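Local coordinates for protein adenylyl-sulfate kinase 1, chloroplastic (Arabidopsis thaliana, PDB 3UIE) that phosphorylates adenosine 5'-phosphosulfate at the 3' position with ATP, making the activated sulfate 3'-phosphoadenylyl sulfate in the plant chloroplast, at residues 46-51 against 187-192. Residues are numbered along the deposited sequence; the frame is centred on the assembly and turned at random.
Sequences NQMLYQ and KVVGYL
Val-189 is the hub of this wholly apolar contact, its CG2 methyl reaching between Met-48 and Leu-49, two consecutive residues of the facing helix. With CG1 anti to the backbone N (chi1 164°), CG2 takes the place anti to the carbonyl carbon and does the touching on both sides. Met-48 SD lies 3.6 Å from Val-189 CG2, and Met-48 CG approaches the same methyl at 3.9 Å. The first two torsions of the methionine are extended and carry CG and the soft, polarisable sulfur out to the valine; the bend at chi3 (-61°) then turns only CE aside, leaving SD against CG2. Such a long, unbranched chain suits a gap between two helices whose axes are still 10.4 Å apart. Leu-49 works differently: its CB is not aimed at the partner helix, but its forked tip leans in, CD2 meeting Val-189 CG2 at 3.9 Å as the two side chains pass in opposite senses. Its other methyl, CD1, makes a looser contact of 4.4 Å with Leu-192 CD1, one turn beyond the valine. The compact valine fits where the backbones are nearest, at 7.4 Å between the CA atoms of Leu-49 and Val-189, while the longer leucine suits the next turn. The helices run in broadly the same direction, inclined by 47°.

Helix 38-51, which begins within the ATP-binding P-loop, is thus joined to the C-terminal helix 181-195 of this P-loop kinase fold. On helix 38-51, Gln-47 OE1 hydrogen-bonds with Ser-11 OG, and Tyr-50 OH with the backbone O of Asp-16, both of the second subunit. Met-48 also packs on Ile-182 and Ala-185. Leu-49 touches Cys-56 of strand 56-60 and Val-188 covers Ile-171 and Leu-173 of strand 171-173, the two outermost strands of this chain's parallel sheet.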
ATOM      1  N   ASN A  46       0.886  17.142  -4.664  1.00 21.71           N
ATOM      2  CA  ASN A  46       1.832  16.595  -3.699  1.00 23.59           C
ATOM      3  C   ASN A  46       2.828  17.675  -3.286  1.00 26.81           C
ATOM      4  O   ASN A  46       3.113  17.851  -2.108  1.00 25.98           O
ATOM      5  CB  ASN A  46       2.554  15.421  -4.347  1.00 23.18           C
ATOM      6  CG  ASN A  46       3.420  14.627  -3.368  1.00 32.96           C
ATOM      7  OD1 ASN A  46       3.353  14.812  -2.160  1.00 36.41           O
ATOM      8  ND2 ASN A  46       4.224  13.738  -3.907  1.00 30.58           N
ATOM      9  N   GLN A  47       3.328  18.423  -4.260  1.00 25.11           N
ATOM     10  CA  GLN A  47       4.302  19.462  -3.963  1.00 30.86           C
ATOM     11  C   GLN A  47       3.711  20.504  -3.015  1.00 29.36           C
ATOM     12  O   GLN A  47       4.356  20.938  -2.063  1.00 27.76           O
ATOM     13  CB  GLN A  47       4.746  20.137  -5.258  1.00 35.78           C
ATOM     14  CG  GLN A  47       5.564  21.377  -5.032  1.00 50.49           C
ATOM     15  CD  GLN A  47       7.005  21.062  -4.705  1.00 68.26           C
ATOM     16  OE1 GLN A  47       7.398  19.895  -4.629  1.00 71.12           O
ATOM     17  NE2 GLN A  47       7.808  22.103  -4.514  1.00 74.81           N
ATOM     18  N   MET A  48       2.476  20.901  -3.299  1.00 25.19           N
ATOM     19  CA  MET A  48       1.800  21.954  -2.546  1.00 25.55           C
ATOM     20  C   MET A  48       1.482  21.476  -1.126  1.00 25.59           C
ATOM     21  O   MET A  48       1.663  22.214  -0.152  1.00 25.48           O
ATOM     22  CB  MET A  48       0.518  22.353  -3.287  1.00 26.70           C
ATOM     23  CG  MET A  48      -0.235  23.530  -2.712  1.00 32.22           C
ATOM     24  SD  MET A  48      -1.557  24.024  -3.872  1.00 33.60           S
ATOM     25  CE  MET A  48      -0.580  24.462  -5.294  1.00 25.51           C
ATOM     26  N   LEU A  49       1.024  20.234  -0.999  1.00 24.96           N
ATOM     27  CA  LEU A  49       0.687  19.703   0.316  1.00 23.48           C
ATOM     28  C   LEU A  49       1.944  19.485   1.151  1.00 27.84           C
ATOM     29  O   LEU A  49       1.970  19.777   2.342  1.00 23.36           O
ATOM     30  CB  LEU A  49      -0.091  18.394   0.187  1.00 27.67           C
ATOM     31  CG  LEU A  49      -1.530  18.597  -0.288  1.00 26.53           C
ATOM     32  CD1 LEU A  49      -2.150  17.266  -0.685  1.00 25.96           C
ATOM     33  CD2 LEU A  49      -2.362  19.302   0.781  1.00 27.69           C
ATOM     34  N   TYR A  50       3.001  19.019   0.501  1.00 22.51           N
ATOM     35  CA  TYR A  50       4.270  18.810   1.205  1.00 21.84           C
ATOM     36  C   TYR A  50       4.763  20.133   1.780  1.00 25.56           C
ATOM     37  O   TYR A  50       5.227  20.180   2.903  1.00 24.74           O
ATOM     38  CB  TYR A  50       5.336  18.220   0.285  1.00 20.96           C
ATOM     39  CG  TYR A  50       6.625  18.009   1.047  1.00 26.45           C
ATOM     40  CD1 TYR A  50       6.822  16.856   1.787  1.00 26.94           C
ATOM     41  CD2 TYR A  50       7.602  19.003   1.087  1.00 25.81           C
ATOM     42  CE1 TYR A  50       7.992  16.663   2.526  1.00 21.59           C
ATOM     43  CE2 TYR A  50       8.760  18.828   1.821  1.00 25.98           C
ATOM     44  CZ  TYR A  50       8.948  17.657   2.532  1.00 25.82           C
ATOM     45  OH  TYR A  50      10.090  17.479   3.269  1.00 30.93           O
ATOM     46  N   GLN A  51       4.641  21.222   1.019  1.00 23.89           N
ATOM     47  CA  GLN A  51       5.123  22.517   1.504  1.00 26.17           C
ATOM     48  C   GLN A  51       4.296  23.012   2.715  1.00 28.92           C
ATOM     49  O   GLN A  51       4.797  23.740   3.568  1.00 29.68           O
ATOM     50  CB  GLN A  51       5.159  23.556   0.372  1.00 27.10           C
ATOM     51  CG  GLN A  51       5.530  24.961   0.832  1.00 32.87           C
ATOM     52  CD  GLN A  51       6.018  25.851  -0.310  1.00 39.22           C
ATOM     53  OE1 GLN A  51       6.479  25.357  -1.342  1.00 41.30           O
ATOM     54  NE2 GLN A  51       5.932  27.169  -0.121  1.00 33.33           N
ATOM     55  N   LYS A 187      -7.081  24.489  -6.167  1.00 27.28           N
ATOM     56  CA  LYS A 187      -8.510  24.219  -6.013  1.00 33.50           C
ATOM     57  C   LYS A 187      -8.729  22.947  -5.190  1.00 27.22           C
ATOM     58  O   LYS A 187      -9.607  22.903  -4.328  1.00 26.15           O
ATOM     59  CB  LYS A 187      -9.200  24.101  -7.378  1.00 28.61           C
ATOM     60  CG  LYS A 187      -9.179  25.372  -8.198  1.00 41.92           C
ATOM     61  CD  LYS A 187      -9.893  25.173  -9.531  1.00 50.09           C
ATOM     62  CE  LYS A 187      -9.973  26.473 -10.319  1.00 60.59           C
ATOM     63  NZ  LYS A 187     -10.843  27.465  -9.619  1.00 68.29           N
ATOM     64  N   VAL A 188      -7.927  21.912  -5.448  1.00 23.96           N
ATOM     65  CA  VAL A 188      -7.997  20.690  -4.661  1.00 22.76           C
ATOM     66  C   VAL A 188      -7.577  20.949  -3.222  1.00 22.58           C
ATOM     67  O   VAL A 188      -8.220  20.480  -2.303  1.00 25.32           O
ATOM     68  CB  VAL A 188      -7.165  19.541  -5.283  1.00 22.06           C
ATOM     69  CG1 VAL A 188      -7.238  18.301  -4.412  1.00 26.30           C
ATOM     70  CG2 VAL A 188      -7.694  19.248  -6.687  1.00 26.66           C
ATOM     71  N   VAL A 189      -6.514  21.714  -3.017  1.00 23.01           N
ATOM     72  CA  VAL A 189      -6.043  21.935  -1.649  1.00 23.00           C
ATOM     73  C   VAL A 189      -7.080  22.735  -0.866  1.00 26.60           C
ATOM     74  O   VAL A 189      -7.373  22.433   0.289  1.00 24.66           O
ATOM     75  CB  VAL A 189      -4.681  22.665  -1.620  1.00 27.75           C
ATOM     76  CG1 VAL A 189      -4.402  23.227  -0.225  1.00 28.59           C
ATOM     77  CG2 VAL A 189      -3.559  21.707  -2.035  1.00 26.18           C
ATOM     78  N   GLY A 190      -7.642  23.753  -1.510  1.00 23.28           N
ATOM     79  CA  GLY A 190      -8.691  24.542  -0.883  1.00 28.02           C
ATOM     80  C   GLY A 190      -9.863  23.680  -0.467  1.00 25.61           C
ATOM     81  O   GLY A 190     -10.430  23.864   0.601  1.00 25.89           O
ATOM     82  N   TYR A 191     -10.231  22.734  -1.317  1.00 22.54           N
ATOM     83  CA  TYR A 191     -11.323  21.822  -1.015  1.00 26.36           C
ATOM     84  C   TYR A 191     -10.972  20.943   0.193  1.00 26.09           C
ATOM     85  O   TYR A 191     -11.772  20.806   1.127  1.00 25.26           O
ATOM     86  CB  TYR A 191     -11.661  20.977  -2.248  1.00 26.79           C
ATOM     87  CG  TYR A 191     -12.712  19.914  -2.026  1.00 23.72           C
ATOM     88  CD1 TYR A 191     -14.049  20.129  -2.398  1.00 27.21           C
ATOM     89  CD2 TYR A 191     -12.370  18.688  -1.469  1.00 29.48           C
ATOM     90  CE1 TYR A 191     -15.013  19.139  -2.196  1.00 32.29           C
ATOM     91  CE2 TYR A 191     -13.318  17.706  -1.261  1.00 29.46           C
ATOM     92  CZ  TYR A 191     -14.627  17.928  -1.623  1.00 31.37           C
ATOM     93  OH  TYR A 191     -15.535  16.921  -1.407  1.00 42.02           O
ATOM     94  N   LEU A 192      -9.771  20.367   0.183  1.00 24.09           N
ATOM     95  CA  LEU A 192      -9.338  19.508   1.291  1.00 24.63           C
ATOM     96  C   LEU A 192      -9.279  20.317   2.582  1.00 26.34           C
ATOM     97  O   LEU A 192      -9.674  19.843   3.649  1.00 25.91           O
ATOM     98  CB  LEU A 192      -7.969  18.887   0.999  1.00 23.96           C
ATOM     99  CG  LEU A 192      -7.962  17.930  -0.199  1.00 29.79           C
ATOM    100  CD1 LEU A 192      -6.544  17.493  -0.569  1.00 27.50           C
ATOM    101  CD2 LEU A 192      -8.881  16.725   0.050  1.00 32.51           C
TER